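Local coordinates for protein lipase (PDB 1LGY) that hydrolyses the ester bonds of triacylglycerols and their partial glycerides with strong 1,3-positional specificity, releasing fatty acids, at residues Phe17-Tyr20 / Ala21-Ala25. Sequence-based numbering, arbitrary orientation.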
loop_
_atom_site.group_PDB
_atom_site.type_symbol
_atom_site.label_atom_id
_atom_site.label_comp_id
_atom_site.label_asym_id
_atom_site.label_seq_id
_atom_site.Cartn_x
_atom_site.Cartn_y
_atom_site.Cartn_z
ATOM N N PHE A 17 -12.045 -2.346 -3.752
ATOM C CA PHE A 17 -11.040 -1.296 -3.713
ATOM C C PHE A 17 -11.445 -0.231 -2.693
ATOM O O PHE A 17 -10.581 0.522 -2.220
ATOM C CB PHE A 17 -10.922 -0.646 -5.084
ATOM C CG PHE A 17 -10.426 -1.478 -6.285
ATOM C CD1 PHE A 17 -9.422 -2.445 -6.172
ATOM C CD2 PHE A 17 -10.926 -1.194 -7.541
ATOM C CE1 PHE A 17 -8.932 -3.094 -7.303
ATOM C CE2 PHE A 17 -10.444 -1.837 -8.670
ATOM C CZ PHE A 17 -9.445 -2.786 -8.558
ATOM N N THR A 18 -12.751 -0.120 -2.332
ATOM C CA THR A 18 -13.098 0.917 -1.391
ATOM C C THR A 18 -12.831 0.409 0.004
ATOM O O THR A 18 -12.367 1.182 0.837
ATOM C CB THR A 18 -14.544 1.341 -1.460
ATOM O OG1 THR A 18 -14.794 1.720 -2.798
ATOM C CG2 THR A 18 -14.840 2.577 -0.586
ATOM N N LYS A 19 -13.037 -0.900 0.243
ATOM C CA LYS A 19 -12.857 -1.522 1.544
ATOM C C LYS A 19 -11.447 -1.324 1.994
ATOM O O LYS A 19 -11.223 -1.025 3.159
ATOM C CB LYS A 19 -13.153 -3.030 1.490
ATOM C CG LYS A 19 -12.804 -3.811 2.730
ATOM C CD LYS A 19 -13.592 -5.076 2.605
ATOM C CE LYS A 19 -13.567 -5.860 3.912
ATOM N NZ LYS A 19 -12.574 -6.914 3.844
ATOM N N TYR A 20 -10.511 -1.430 1.051
ATOM C CA TYR A 20 -9.127 -1.287 1.398
ATOM C C TYR A 20 -8.623 0.121 1.486
ATOM O O TYR A 20 -7.666 0.356 2.225
ATOM C CB TYR A 20 -8.328 -2.080 0.424
ATOM C CG TYR A 20 -8.656 -3.541 0.632
ATOM C CD1 TYR A 20 -8.478 -4.124 1.878
ATOM C CD2 TYR A 20 -9.172 -4.282 -0.404
ATOM C CE1 TYR A 20 -8.823 -5.446 2.105
ATOM C CE2 TYR A 20 -9.513 -5.605 -0.192
ATOM C CZ TYR A 20 -9.339 -6.168 1.062
ATOM O OH TYR A 20 -9.710 -7.483 1.279
ATOM N N ALA A 21 -9.234 1.086 0.804
ATOM C CA ALA A 21 -8.856 2.449 1.003
ATOM C C ALA A 21 -9.290 2.835 2.409
ATOM O O ALA A 21 -8.519 3.395 3.176
ATOM C CB ALA A 21 -9.564 3.260 -0.011
ATOM N N GLY A 22 -10.489 2.412 2.833
ATOM C CA GLY A 22 -11.007 2.638 4.186
ATOM C C GLY A 22 -10.149 2.052 5.310
ATOM O O GLY A 22 -10.044 2.666 6.380
ATOM N N ILE A 23 -9.498 0.906 5.098
ATOM C CA ILE A 23 -8.639 0.331 6.099
ATOM C C ILE A 23 -7.347 1.102 6.077
ATOM O O ILE A 23 -6.904 1.531 7.130
ATOM C CB ILE A 23 -8.401 -1.155 5.793
ATOM C CG1 ILE A 23 -9.762 -1.904 5.901
ATOM C CG2 ILE A 23 -7.384 -1.716 6.772
ATOM C CD1 ILE A 23 -9.794 -3.451 5.890
ATOM N N ALA A 24 -6.756 1.375 4.912
ATOM C CA ALA A 24 -5.579 2.243 4.857
ATOM C C ALA A 24 -5.829 3.584 5.560
ATOM O O ALA A 24 -4.921 4.071 6.207
ATOM C CB ALA A 24 -5.216 2.504 3.425
ATOM N N ALA A 25 -7.071 4.089 5.647
ATOM C CA ALA A 25 -7.319 5.383 6.302
ATOM C C ALA A 25 -7.286 5.395 7.803
ATOM O O ALA A 25 -6.986 6.369 8.484
ATOM C CB ALA A 25 -8.652 5.909 5.868
#
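Two consecutive turns of helix 11-26, which packs on the central mixed sheet of this alpha/beta-hydrolase lipase, meet here through i to i+4 backbone bonds and the side chains of Tyr20 and Ile23. Gly22 N to Thr18 O measures 3.0 Å with an N-H...O angle of 171°, and Ala24 N to Tyr20 O is likewise 3.0 Å and nearly straight. The other two bonds are poorer: Ile23 N reaches Lys19 O at 3.2 Å with an N-H...O angle of 138°, and Ala21 N to Phe17 O is weak at 3.4 Å.

Lys19 O is also approached by a side chain, since Ile23 CG1 lies 3.2 Å from it. This follows from chi1 of Ile23 (-64°), which sets CG1 opposite the carbonyl carbon and beside the backbone N, turning that branch back along the helix. With the chain extended beyond CG1, Ile23 CD1 approaches the Tyr20 ring obliquely, 4.3 Å from ring atom CD1, an apolar contact between neighbouring turns.

The same two side chains face parallel strands of the sheet: Tyr20 rests on Tyr77 and Ile140 and its ring meets that of Phe173, whereas Ile23 touches Tyr77, Val79 and Thr142. Lys19 reaches the same Tyr77, its NZ hydrogen-bonding to Tyr77 OH and also to Gln73 OE1. Ala24 CB sits 3.5 Å from Tyr20 O and touches the nucleophile elbow, about 9 Å from the side chain of catalytic Ser145, so this end of the helix borders the active-site region. Glu265, from a loop, touches the side chains of both Ala21 and Ala25.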